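Side-chain contacts in haloacid dehalogenase domain protein hydrolase (Planctomyces limnophilus, PDB 4OVY), which probably acts as a metal-dependent hydrolase, perhaps a phosphatase, of the haloacid dehalogenase superfamily, and holds a calcium ion at an acidic site: residues Val20-Val23 with Gly27-Arg30; Met53-Ala58 with Thr120-Lys125; Phe59-Val64 with Arg81-Lys86; Gly237-Leu242 with Leu281-Ser286; Val257-Ala262 with Phe266-Gln271. All coordinates share one frame; numbering follows the deposited sequence.

Interaction 1: Val20-Val23 with Gly27-Arg30; sequences VKSV and GSPR
S22 and V23, near the C-terminal end of helix 11-24, meet S28 and R30 of the following loop in a local, mostly polar contact, well away from the metal site. S28 OG donates to S22 O at 2.7 Å, tilted moderately from the carbonyl plane. S28 is well suited here because its hydroxyl can give and receive at once. The same OG accepts from R30 N, 3.2 Å away and two residues on, which makes an ST turn just after the helix. A water ties the two serines together as well, donating to S28 OG and lying 3.1 Å from S22 OG.

S22 turns its hydroxyl to R30. With OG placed opposite the backbone N (chi1 -178°), it takes a bond from R30 NE, 2.7 Å long and nearly straight at 163°, lying close to the guanidinium plane. The arginine reaches it by bending its chain at CG-CD (chi3 -79°), and its methylene carbons fold round the hydroxyl. R30 was modelled in two conformers, so this grip may be held only part of the time. V23 adds a CA-H...O contact from its CA to R30 O at 3.5 Å. Its side chain turns to the interior, against V32 and F155, where a branched apolar residue fits; neighbouring V20 rests on F149 and L150 of helix 141-152.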
# COMPACT_ATOMS: atom_id res chain seq x y z
N VAL A 20 -19.21 9.83 -13.27
CA VAL A 20 -18.64 8.59 -13.79
C VAL A 20 -18.70 8.58 -15.32
O VAL A 20 -17.73 8.22 -15.98
CB VAL A 20 -19.31 7.34 -13.18
CG1 VAL A 20 -18.85 6.07 -13.90
CG2 VAL A 20 -18.98 7.27 -11.69
N LYS A 21 -19.82 9.00 -15.89
CA LYS A 21 -19.93 9.09 -17.34
C LYS A 21 -18.88 10.03 -17.92
O LYS A 21 -18.22 9.72 -18.91
CB LYS A 21 -21.31 9.59 -17.75
CG LYS A 21 -21.58 9.46 -19.24
CD LYS A 21 -23.05 9.64 -19.56
CE LYS A 21 -23.92 8.52 -18.99
NZ LYS A 21 -23.53 7.18 -19.50
N SER A 22 -18.73 11.19 -17.28
CA SER A 22 -17.84 12.23 -17.77
C SER A 22 -16.37 11.80 -17.75
O SER A 22 -15.62 12.08 -18.68
CB SER A 22 -18.02 13.49 -16.94
OG SER A 22 -17.19 14.52 -17.43
N VAL A 23 -15.96 11.10 -16.69
CA VAL A 23 -14.55 10.72 -16.58
C VAL A 23 -14.19 9.41 -17.30
O VAL A 23 -13.02 9.10 -17.45
CB VAL A 23 -14.07 10.66 -15.11
CG1 VAL A 23 -14.32 11.99 -14.40
CG2 VAL A 23 -14.69 9.49 -14.36
N GLY A 27 -12.87 10.92 -25.21
CA GLY A 27 -13.14 12.19 -25.86
C GLY A 27 -13.77 13.25 -24.97
O GLY A 27 -13.83 14.41 -25.34
N SER A 28 -14.25 12.85 -23.79
CA SER A 28 -14.77 13.80 -22.81
C SER A 28 -13.65 14.70 -22.34
O SER A 28 -12.52 14.24 -22.16
CB SER A 28 -15.32 13.07 -21.59
OG SER A 28 -15.63 13.99 -20.54
N PRO A 29 -13.95 15.99 -22.08
CA PRO A 29 -12.90 16.87 -21.56
C PRO A 29 -12.38 16.47 -20.17
O PRO A 29 -11.27 16.85 -19.82
CB PRO A 29 -13.58 18.24 -21.50
CG PRO A 29 -15.04 17.96 -21.47
CD PRO A 29 -15.23 16.70 -22.27
N ARG A 30 -13.20 15.74 -19.41
CA ARG A 30 -12.82 15.27 -18.06
C ARG A 30 -12.34 13.82 -18.03
O ARG A 30 -12.20 13.25 -16.94
CB ARG A 30 -14.00 15.40 -17.10
CG ARG A 30 -14.65 16.78 -17.05
CD ARG A 30 -15.32 17.04 -15.70
NE ARG A 30 -16.63 16.40 -15.57
CZ ARG A 30 -17.40 16.52 -14.49
NH1 ARG A 30 -18.58 15.90 -14.44
NH2 ARG A 30 -17.01 17.25 -13.46
O HOH W 1 -18.42 15.08 -20.18

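Interaction 2: Met53-Ala58 with Thr120-Lys125; sequences MYVQLA and TEWIRK
V55 and A58, in the first turn of helix 55-67, pack against the six-membered ring of W122 from helix 112-125. The apolar contacts come first. V55 CG1 lies in the plane of the indole, at its edge, 3.7 Å from W122 CZ3. A58 CB is 4.0 Å from W122 CZ2. Alanine is small enough here for the broad ring to come close to the helix backbone, and A58 C sits 3.8 Å from W122 CZ2, oblique to the ring. The indole spans the gap because a chi1 of -177° extends it straight out of its helix.

Other aromatic groups complete the setting. Y135 meets W122 with nearly parallel planes, F59 meets it edge to face, and F167 touches both V55 and W122. The contact joins two helices of the probable HAD cap close to the metal site, for the side chain of V55 lies about 5 Å from that of the calcium ligand D44.

Polar interactions lie elsewhere. W122 NE1 is satisfied by D62 of helix 55-67, and the six-membered ring is given over to apolar packing. Away from the contact, R124 grips E121 side-on within one helix, using NE to OE2 at 3.0 Å and NH2 to OE1 at 3.2 Å.

With no hydrogen bond between the segments, adhesion rests on van der Waals packing; the bond to D62 probably helps orient the ring.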
# COMPACT_ATOMS: atom_id res chain seq x y z
N MSE A 53 -21.70 1.60 18.41
CA MSE A 53 -20.26 1.92 18.45
C MSE A 53 -19.56 1.37 17.24
O MSE A 53 -20.10 0.51 16.53
CB MSE A 53 -19.60 1.35 19.71
CG MSE A 53 -19.67 -0.17 19.77
SE MSE A 53 -18.94 -0.85 21.47
CE MSE A 53 -20.61 -0.64 22.48
N TYR A 54 -18.34 1.83 17.00
CA TYR A 54 -17.51 1.27 15.93
C TYR A 54 -17.45 -0.24 16.16
O TYR A 54 -17.29 -0.69 17.30
CB TYR A 54 -16.10 1.88 15.93
CG TYR A 54 -16.06 3.39 15.83
CD1 TYR A 54 -16.80 4.07 14.85
CD2 TYR A 54 -15.27 4.16 16.69
CE1 TYR A 54 -16.76 5.45 14.75
CE2 TYR A 54 -15.22 5.54 16.58
CZ TYR A 54 -15.98 6.18 15.61
OH TYR A 54 -15.96 7.56 15.49
N VAL A 55 -17.59 -1.02 15.09
CA VAL A 55 -17.62 -2.47 15.23
C VAL A 55 -16.32 -2.99 15.86
O VAL A 55 -16.35 -3.92 16.66
CB VAL A 55 -17.89 -3.18 13.89
CG1 VAL A 55 -17.78 -4.69 14.05
CG2 VAL A 55 -19.27 -2.81 13.37
N GLN A 56 -15.18 -2.39 15.50
CA GLN A 56 -13.92 -2.80 16.11
C GLN A 56 -13.89 -2.52 17.62
O GLN A 56 -13.22 -3.24 18.35
CB GLN A 56 -12.71 -2.17 15.42
CG GLN A 56 -11.39 -2.74 15.92
CD GLN A 56 -10.19 -2.15 15.21
OE1 GLN A 56 -10.31 -1.60 14.12
NE2 GLN A 56 -9.03 -2.27 15.83
N LEU A 57 -14.60 -1.49 18.07
CA LEU A 57 -14.70 -1.24 19.52
C LEU A 57 -15.50 -2.35 20.20
O LEU A 57 -15.11 -2.82 21.29
CB LEU A 57 -15.28 0.15 19.80
CG LEU A 57 -15.28 0.60 21.27
CD1 LEU A 57 -13.89 0.49 21.90
CD2 LEU A 57 -15.82 2.02 21.39
N ALA A 58 -16.58 -2.81 19.56
CA ALA A 58 -17.33 -3.97 20.05
C ALA A 58 -16.41 -5.20 20.17
O ALA A 58 -16.45 -5.91 21.17
CB ALA A 58 -18.52 -4.28 19.15
N THR A 120 -11.67 -13.27 12.46
CA THR A 120 -12.59 -14.06 11.63
C THR A 120 -13.61 -14.82 12.47
O THR A 120 -14.80 -14.84 12.15
CB THR A 120 -11.81 -15.02 10.73
OG1 THR A 120 -11.02 -14.25 9.82
CG2 THR A 120 -12.75 -15.93 9.93
N GLU A 121 -13.15 -15.43 13.54
CA GLU A 121 -14.03 -16.13 14.44
C GLU A 121 -14.99 -15.17 15.15
O GLU A 121 -16.17 -15.47 15.27
CB GLU A 121 -13.23 -16.97 15.44
CG GLU A 121 -12.57 -18.17 14.78
CD GLU A 121 -13.57 -19.12 14.16
OE1 GLU A 121 -14.17 -19.93 14.92
OE2 GLU A 121 -13.78 -19.05 12.92
N TRP A 122 -14.49 -14.02 15.59
CA TRP A 122 -15.36 -13.05 16.25
C TRP A 122 -16.43 -12.52 15.30
O TRP A 122 -17.61 -12.46 15.65
CB TRP A 122 -14.56 -11.87 16.81
CG TRP A 122 -15.44 -10.92 17.53
CD1 TRP A 122 -15.83 -11.00 18.84
CD2 TRP A 122 -16.07 -9.75 17.00
NE1 TRP A 122 -16.65 -9.94 19.15
CE2 TRP A 122 -16.82 -9.17 18.04
CE3 TRP A 122 -16.08 -9.13 15.74
CZ2 TRP A 122 -17.56 -8.00 17.87
CZ3 TRP A 122 -16.82 -7.97 15.57
CH2 TRP A 122 -17.55 -7.42 16.63
N ILE A 123 -16.03 -12.13 14.09
CA ILE A 123 -16.97 -11.44 13.21
C ILE A 123 -18.04 -12.38 12.63
O ILE A 123 -19.07 -11.92 12.14
CB ILE A 123 -16.24 -10.64 12.10
CG1 ILE A 123 -17.10 -9.43 11.68
CG2 ILE A 123 -15.88 -11.53 10.92
CD1 ILE A 123 -16.30 -8.22 11.28
N ARG A 124 -17.83 -13.69 12.71
CA ARG A 124 -18.90 -14.60 12.34
C ARG A 124 -19.78 -15.01 13.53
O ARG A 124 -20.93 -15.40 13.34
CB ARG A 124 -18.35 -15.81 11.58
CG ARG A 124 -17.55 -16.78 12.40
CD ARG A 124 -17.18 -18.02 11.59
NE ARG A 124 -16.77 -19.11 12.47
CZ ARG A 124 -17.60 -19.83 13.23
NH1 ARG A 124 -18.91 -19.61 13.21
NH2 ARG A 124 -17.11 -20.78 14.01
N LYS A 125 -19.29 -14.88 14.76
CA LYS A 125 -20.07 -15.25 15.96
C LYS A 125 -20.83 -14.09 16.59
O LYS A 125 -21.91 -14.28 17.16
CB LYS A 125 -19.16 -15.89 17.01
CG LYS A 125 -18.61 -17.24 16.60
CD LYS A 125 -17.71 -17.81 17.67
CE LYS A 125 -17.12 -19.14 17.22
NZ LYS A 125 -16.49 -19.88 18.34

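Interaction 3: Phe59-Val64 with Arg81-Lys86; sequences FALDRV and RAVIEK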
# COMPACT_ATOMS: atom_id res chain seq x y z
N PHE A 59 -15.60 -5.43 19.15
CA PHE A 59 -14.61 -6.52 19.15
C PHE A 59 -13.64 -6.36 20.32
O PHE A 59 -13.43 -7.30 21.09
CB PHE A 59 -13.88 -6.54 17.80
CG PHE A 59 -12.61 -7.35 17.77
CD1 PHE A 59 -12.65 -8.73 17.63
CD2 PHE A 59 -11.37 -6.72 17.83
CE1 PHE A 59 -11.49 -9.48 17.57
CE2 PHE A 59 -10.20 -7.46 17.78
CZ PHE A 59 -10.25 -8.84 17.66
N ALA A 60 -13.07 -5.17 20.46
CA ALA A 60 -12.11 -4.89 21.53
C ALA A 60 -12.72 -5.13 22.92
O ALA A 60 -12.07 -5.67 23.81
CB ALA A 60 -11.58 -3.47 21.42
N LEU A 61 -13.98 -4.73 23.08
CA LEU A 61 -14.73 -4.98 24.31
C LEU A 61 -14.81 -6.47 24.65
O LEU A 61 -14.56 -6.87 25.80
CB LEU A 61 -16.15 -4.38 24.22
CG LEU A 61 -16.33 -2.96 24.79
CD1 LEU A 61 -15.28 -1.98 24.28
CD2 LEU A 61 -17.73 -2.44 24.52
N ASP A 62 -15.16 -7.29 23.67
CA ASP A 62 -15.26 -8.74 23.89
C ASP A 62 -13.89 -9.33 24.21
O ASP A 62 -13.76 -10.19 25.09
CB ASP A 62 -15.89 -9.45 22.69
CG ASP A 62 -17.39 -9.24 22.60
OD1 ASP A 62 -17.99 -8.73 23.57
OD2 ASP A 62 -17.98 -9.60 21.55
N ARG A 63 -12.87 -8.86 23.50
CA ARG A 63 -11.50 -9.34 23.74
C ARG A 63 -11.02 -8.99 25.15
O ARG A 63 -10.46 -9.84 25.83
CB ARG A 63 -10.55 -8.80 22.69
CG ARG A 63 -10.83 -9.30 21.27
CD ARG A 63 -10.68 -10.80 21.14
NE ARG A 63 -9.33 -11.24 21.45
CZ ARG A 63 -8.99 -12.49 21.75
NH1 ARG A 63 -9.90 -13.46 21.80
NH2 ARG A 63 -7.72 -12.77 22.02
N VAL A 64 -11.24 -7.76 25.59
CA VAL A 64 -10.87 -7.33 26.95
C VAL A 64 -11.60 -8.18 27.99
O VAL A 64 -10.98 -8.68 28.94
CB VAL A 64 -11.13 -5.82 27.17
CG1 VAL A 64 -11.09 -5.45 28.65
CG2 VAL A 64 -10.13 -5.00 26.38
N ARG A 81 -10.71 -0.28 32.45
CA ARG A 81 -11.74 -0.04 33.47
C ARG A 81 -13.07 0.31 32.81
O ARG A 81 -14.11 -0.30 33.10
CB ARG A 81 -11.28 1.08 34.41
CG ARG A 81 -12.11 1.29 35.67
CD ARG A 81 -13.43 2.00 35.43
NE ARG A 81 -13.29 3.19 34.58
CZ ARG A 81 -14.30 3.85 34.02
NH1 ARG A 81 -14.05 4.92 33.27
NH2 ARG A 81 -15.56 3.48 34.20
N ALA A 82 -13.04 1.29 31.91
CA ALA A 82 -14.24 1.70 31.17
C ALA A 82 -14.85 0.53 30.40
O ALA A 82 -16.07 0.37 30.37
CB ALA A 82 -13.92 2.83 30.21
N VAL A 83 -14.00 -0.29 29.79
CA VAL A 83 -14.47 -1.46 29.03
C VAL A 83 -15.19 -2.45 29.95
O VAL A 83 -16.30 -2.89 29.66
CB VAL A 83 -13.32 -2.17 28.29
CG1 VAL A 83 -13.82 -3.43 27.59
CG2 VAL A 83 -12.65 -1.24 27.29
N ILE A 84 -14.54 -2.76 31.07
CA ILE A 84 -15.08 -3.71 32.05
C ILE A 84 -16.38 -3.21 32.68
O ILE A 84 -17.32 -3.98 32.84
CB ILE A 84 -14.04 -4.02 33.14
CG1 ILE A 84 -12.89 -4.84 32.54
CG2 ILE A 84 -14.67 -4.77 34.31
CD1 ILE A 84 -11.66 -4.94 33.42
N GLU A 85 -16.43 -1.92 33.02
CA GLU A 85 -17.63 -1.34 33.64
C GLU A 85 -18.67 -0.89 32.63
O GLU A 85 -19.69 -0.32 33.01
CB GLU A 85 -17.25 -0.18 34.56
CG GLU A 85 -16.33 -0.60 35.69
CD GLU A 85 -16.13 0.47 36.74
OE1 GLU A 85 -16.56 1.62 36.53
OE2 GLU A 85 -15.53 0.15 37.79
N LYS A 86 -18.43 -1.14 31.34
CA LYS A 86 -19.40 -0.87 30.28
C LYS A 86 -19.73 0.63 30.20
O LYS A 86 -20.88 1.01 30.02
CB LYS A 86 -20.68 -1.69 30.50
CG LYS A 86 -20.43 -3.17 30.77
CD LYS A 86 -21.70 -3.89 31.20
CE LYS A 86 -21.40 -5.31 31.63
NZ LYS A 86 -22.61 -6.00 32.16
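The two helical segments, 59-64 of helix 55-67 and 81-86 at the end of helix 80-84, approach until the CA atoms of L61 and V83 are only 5.9 Å apart, a close spacing, with the beta-branched V83 facing the other helix.

V83 carries the contact. Its CG1 stands opposite the backbone N (chi1 176°) and enters the space between L61 and V64, which lie one turn apart on the partner helix. There CG1 of V83 is 3.7 Å from L61 CA and 3.8 Å from L61 CG; on the other side it meets V64 CG1 at 3.6 Å. The second methyl of V83, CG2, comes within 4.1 Å of L61 CD1. L61 thus lies across V83 with its branch point and one methyl, while V64 presents its CG1 branch. At the margin, I84 CG1 adds a looser touch to V64 CG1, at 4.3 Å. W74 covers V64 and I84 from a loop, and L91 of helix 88-91 touches both L61 and V83.

Helix 80-84 ends just beyond, in a Schellman motif with K86 at positive phi and K86 N bonded to V83 O. On the surface side, R81 NH2 pairs with E85 OE1 at 3.1 Å, coming from above the carboxylate plane; R81 is also held by E78 and D87. These helices probably belong to the helical cap that many members of the superfamily carry after the first aspartate motif.

Because hydrocarbon alone joins the segments, burial of L61, V64 and V83, with I84 at the margin, should supply the attraction, while the charged D62, R63, R81 and E85 lie outside the contact.

Interaction 4: Gly237-Leu242 with Leu281-Ser286; sequences GDYEML and LTDATS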
# COMPACT_ATOMS: atom_id res chain seq x y z
N GLY A 237 -13.86 13.29 10.58
CA GLY A 237 -12.60 12.58 10.34
C GLY A 237 -12.25 12.36 8.87
O GLY A 237 -11.11 12.05 8.55
N ASP A 238 -13.23 12.53 7.98
CA ASP A 238 -13.04 12.42 6.53
C ASP A 238 -12.78 13.76 5.82
O ASP A 238 -12.60 13.78 4.60
CB ASP A 238 -14.28 11.77 5.90
CG ASP A 238 -14.47 10.35 6.36
OD1 ASP A 238 -13.50 9.58 6.27
OD2 ASP A 238 -15.59 10.00 6.80
N TYR A 239 -12.75 14.86 6.58
CA TYR A 239 -12.66 16.20 6.00
C TYR A 239 -11.44 16.36 5.10
O TYR A 239 -11.56 16.80 3.97
CB TYR A 239 -12.63 17.28 7.10
CG TYR A 239 -12.87 18.70 6.62
CD1 TYR A 239 -11.90 19.39 5.90
CD2 TYR A 239 -14.05 19.37 6.92
CE1 TYR A 239 -12.10 20.69 5.46
CE2 TYR A 239 -14.26 20.68 6.50
CZ TYR A 239 -13.28 21.33 5.76
OH TYR A 239 -13.47 22.62 5.33
N GLU A 240 -10.26 16.01 5.61
CA GLU A 240 -9.03 16.16 4.84
C GLU A 240 -8.99 15.24 3.61
O GLU A 240 -8.51 15.66 2.56
CB GLU A 240 -7.79 15.96 5.72
CG GLU A 240 -7.57 17.08 6.74
CD GLU A 240 -8.18 16.82 8.10
OE1 GLU A 240 -9.11 15.97 8.23
OE2 GLU A 240 -7.73 17.49 9.06
N MSE A 241 -9.49 14.02 3.73
CA MSE A 241 -9.57 13.12 2.57
C MSE A 241 -10.40 13.75 1.47
O MSE A 241 -9.98 13.79 0.31
CB MSE A 241 -10.10 11.74 2.95
CG MSE A 241 -10.32 10.89 1.70
SE MSE A 241 -11.00 9.10 2.15
CE MSE A 241 -12.82 9.59 2.74
N LEU A 242 -11.59 14.25 1.80
CA LEU A 242 -12.48 14.86 0.79
C LEU A 242 -11.85 16.12 0.19
O LEU A 242 -11.87 16.32 -1.02
CB LEU A 242 -13.84 15.18 1.41
CG LEU A 242 -14.67 13.98 1.88
CD1 LEU A 242 -15.82 14.42 2.78
CD2 LEU A 242 -15.20 13.18 0.71
N LEU A 281 -20.23 18.88 7.28
CA LEU A 281 -21.60 19.14 6.84
C LEU A 281 -21.83 20.63 6.59
O LEU A 281 -22.38 21.03 5.56
CB LEU A 281 -22.58 18.60 7.88
CG LEU A 281 -24.08 18.63 7.57
CD1 LEU A 281 -24.38 17.93 6.25
CD2 LEU A 281 -24.85 17.97 8.71
N THR A 282 -21.39 21.45 7.53
CA THR A 282 -21.48 22.90 7.37
C THR A 282 -20.75 23.40 6.12
O THR A 282 -21.25 24.29 5.44
CB THR A 282 -20.95 23.59 8.63
OG1 THR A 282 -21.79 23.24 9.73
CG2 THR A 282 -20.92 25.12 8.49
N ASP A 283 -19.60 22.81 5.80
CA ASP A 283 -18.79 23.25 4.66
C ASP A 283 -19.15 22.57 3.33
O ASP A 283 -18.60 22.94 2.29
CB ASP A 283 -17.30 23.05 4.94
CG ASP A 283 -16.71 24.15 5.80
OD1 ASP A 283 -17.44 25.09 6.19
OD2 ASP A 283 -15.50 24.07 6.08
N ALA A 284 -20.06 21.60 3.36
CA ALA A 284 -20.35 20.80 2.16
C ALA A 284 -20.69 21.66 0.94
O ALA A 284 -20.11 21.47 -0.13
CB ALA A 284 -21.48 19.82 2.44
N THR A 285 -21.62 22.59 1.09
CA THR A 285 -22.05 23.43 -0.03
C THR A 285 -20.87 24.22 -0.60
O THR A 285 -20.65 24.20 -1.81
CB THR A 285 -23.19 24.38 0.38
OG1 THR A 285 -24.33 23.61 0.75
CG2 THR A 285 -23.57 25.31 -0.77
N SER A 286 -20.10 24.88 0.27
CA SER A 286 -18.97 25.68 -0.20
C SER A 286 -17.90 24.82 -0.88
O SER A 286 -17.22 25.30 -1.79
CB SER A 286 -18.35 26.48 0.95
OG SER A 286 -17.82 25.61 1.94
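Y239 and D283 make the whole contact through one hydrogen bond: Y239 OH donates to D283 OD2 over 2.6 Å. The acceptor lies at the edge of the phenol, near its plane, and offers its anti lone pair, the one turned away from the other carboxylate oxygen. Ring and carboxylate are strongly twisted against each other, at 65°. Tyrosine suits the place because its long, rigid ring carries a donor between backbones that stay 9.4 Å apart at their CA atoms.

The next shell surrounds the pair. W289 meets the Y239 ring edge to face, and A280 and K287 of helix 279-287 touch it. D283 sits where that helix is kinked; S286 OG donates to D283 O at 2.8 Å, a bond to the backbone and not to the carboxylate.

Helix 239-246 follows strand 230-233 and the calcium ligand N234, so the contact ties it to helix 279-287 in the Rossmann-like HAD core. D238, a calcium-binding residue of the protein though not a ligand in this chain, pairs through OD1 with K216 and accepts at OD2 from the backbone N of N234 and S235.

So short a bond from a phenol to a carboxylate is consistent with an ionised D283 and gives the two helices one directional link at the surface.

Interaction 5: Val257-Ala262 with Phe266-Gln271; sequences VHHTDA and FAYDRQ
The rings of H259 and Y268 form an offset stack, with centroids 4.4 Å apart and planes at 23°. Over the centre of the imidazole face lies the phenol oxygen, Y268 OH; near the imidazole plane, at its edge, are F266 O and a water. Over the tyrosine face lies H259 CB, in a CH-pi contact 3.8 Å from the ring centroid, and F266 CB stands at the tyrosine edge. This overlap depends on the tyrosine rotamer: with CG between N and C (chi1 61°), the ring folds back along the histidine.

H258 uses its ring differently. T260 CG2 covers one face, while D269 OD2 lies at the edge, exactly in the ring plane, and takes a bond from H258 NE2 of 2.7 Å that is almost straight at 176°, through its anti lone pair. The other oxygen, D269 OD1, receives R270 N at 2.7 Å, so both oxygens of the carboxylate are held.

The backbones are joined by Y268 N to H259 O, 2.9 Å. The water at the imidazole edge links H259 N with Y268 O, another H259 O with D269 OD2, and a third D261 N with F266 O. Near the turn, A262 CB touches the equally small A267 CB at 3.7 Å.

Polar ends lead toward the loops around the metal site, probably the HAD active site: H259 NE2 bonds to G45 O, H259 ND1 to E265, and Y268 OH to E50, which binds calcium in a structure of this protein but not in this chain. The arrangement is a loosely paired beta hairpin; strand 253-260 is an inner strand of the Rossmann-like sheet, and its hairpin lies close to the metal.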
# COMPACT_ATOMS: atom_id res chain seq x y z
N VAL A 257 -22.09 10.62 3.43
CA VAL A 257 -23.25 9.85 3.86
C VAL A 257 -23.80 10.47 5.15
O VAL A 257 -23.14 10.43 6.20
CB VAL A 257 -22.90 8.37 4.10
CG1 VAL A 257 -24.12 7.58 4.55
CG2 VAL A 257 -22.27 7.75 2.87
N HIS A 258 -25.00 11.05 5.05
CA HIS A 258 -25.67 11.71 6.16
C HIS A 258 -26.71 10.77 6.77
O HIS A 258 -27.67 10.36 6.10
CB HIS A 258 -26.31 13.02 5.69
CG HIS A 258 -26.78 13.91 6.80
ND1 HIS A 258 -27.61 14.99 6.58
CD2 HIS A 258 -26.54 13.89 8.13
CE1 HIS A 258 -27.86 15.60 7.73
NE2 HIS A 258 -27.22 14.95 8.69
N HIS A 259 -26.52 10.44 8.03
CA HIS A 259 -27.39 9.51 8.74
C HIS A 259 -28.62 10.21 9.29
O HIS A 259 -28.61 10.73 10.41
CB HIS A 259 -26.61 8.81 9.84
CG HIS A 259 -25.52 7.93 9.31
ND1 HIS A 259 -25.63 6.56 9.26
CD2 HIS A 259 -24.32 8.24 8.76
CE1 HIS A 259 -24.53 6.06 8.73
NE2 HIS A 259 -23.72 7.06 8.41
N THR A 260 -29.67 10.21 8.48
CA THR A 260 -30.90 10.93 8.76
C THR A 260 -32.09 10.01 9.05
O THR A 260 -33.20 10.50 9.32
CB THR A 260 -31.28 11.79 7.54
OG1 THR A 260 -31.27 10.96 6.36
CG2 THR A 260 -30.29 12.94 7.37
N ASP A 261 -31.87 8.70 9.01
CA ASP A 261 -32.95 7.72 9.05
C ASP A 261 -32.96 6.91 10.34
O ASP A 261 -32.33 5.85 10.42
CB ASP A 261 -32.85 6.79 7.83
CG ASP A 261 -34.12 6.01 7.58
OD1 ASP A 261 -34.93 5.82 8.52
OD2 ASP A 261 -34.31 5.58 6.42
N ALA A 262 -33.67 7.39 11.35
CA ALA A 262 -33.75 6.71 12.65
C ALA A 262 -34.62 5.46 12.61
O ALA A 262 -34.52 4.60 13.49
CB ALA A 262 -34.28 7.66 13.72
N PHE A 266 -29.83 4.63 11.79
CA PHE A 266 -29.67 5.53 12.92
C PHE A 266 -29.63 6.95 12.42
O PHE A 266 -29.14 7.20 11.33
CB PHE A 266 -28.37 5.23 13.65
CG PHE A 266 -28.35 3.89 14.31
CD1 PHE A 266 -27.92 2.77 13.62
CD2 PHE A 266 -28.77 3.75 15.63
CE1 PHE A 266 -27.91 1.52 14.24
CE2 PHE A 266 -28.76 2.51 16.25
CZ PHE A 266 -28.32 1.40 15.55
N ALA A 267 -30.15 7.88 13.23
CA ALA A 267 -30.10 9.29 12.88
C ALA A 267 -29.13 9.97 13.83
O ALA A 267 -29.30 9.92 15.05
CB ALA A 267 -31.47 9.93 12.98
N TYR A 268 -28.09 10.57 13.27
CA TYR A 268 -27.08 11.28 14.05
C TYR A 268 -26.21 12.16 13.16
O TYR A 268 -26.03 11.87 11.99
CB TYR A 268 -26.17 10.30 14.79
CG TYR A 268 -25.38 9.34 13.91
CD1 TYR A 268 -25.93 8.13 13.51
CD2 TYR A 268 -24.07 9.63 13.52
CE1 TYR A 268 -25.22 7.25 12.72
CE2 TYR A 268 -23.34 8.75 12.72
CZ TYR A 268 -23.92 7.56 12.33
OH TYR A 268 -23.21 6.69 11.56
N ASP A 269 -25.69 13.24 13.72
CA ASP A 269 -24.64 14.01 13.06
C ASP A 269 -23.77 14.78 14.07
O ASP A 269 -22.72 14.27 14.49
CB ASP A 269 -25.17 14.90 11.91
CG ASP A 269 -26.47 15.64 12.23
OD1 ASP A 269 -26.64 16.20 13.34
OD2 ASP A 269 -27.33 15.71 11.33
N ARG A 270 -24.22 15.95 14.49
CA ARG A 270 -23.34 16.91 15.19
C ARG A 270 -23.04 16.53 16.64
O ARG A 270 -22.03 16.97 17.19
CB ARG A 270 -23.94 18.32 15.13
CG ARG A 270 -24.13 18.84 13.71
CD ARG A 270 -24.49 20.31 13.68
NE ARG A 270 -24.98 20.72 12.36
CZ ARG A 270 -24.22 21.15 11.34
NH1 ARG A 270 -24.79 21.49 10.20
NH2 ARG A 270 -22.90 21.25 11.47
N GLN A 271 -23.91 15.72 17.25
CA GLN A 271 -23.81 15.38 18.67
C GLN A 271 -23.31 13.96 18.92
O GLN A 271 -23.22 13.54 20.07
CB GLN A 271 -25.19 15.53 19.34
CG GLN A 271 -25.90 16.85 19.10
CD GLN A 271 -25.31 17.98 19.90
OE1 GLN A 271 -24.12 18.30 19.77
NE2 GLN A 271 -26.13 18.61 20.73
O HOH W 2 -24.50 11.61 9.75
O HOH W 3 -29.31 13.32 11.44
O HOH W 4 -29.53 6.93 8.61

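Interactions 2 and 3 share helix 55-67 and touch directly, with W122 NE1 2.8 Å from D62 OD2 and the selenium of M53 packed on L61. Interactions 4 and 5 are likewise joined, with T282 OG1 2.9 Å from R270 NH2 and L281 packed against H258. Between these two groups lies the calcium ion, bound by D42, D44 and N234. The side chain of Y268 in interaction 5 is about 7 Å from it, those of V55 in interaction 2 and Y239 in interaction 4 about 11 Å each. Interaction 1 stands apart, its centre about 24 Å from that of interaction 4 and about 49 Å from that of interaction 3.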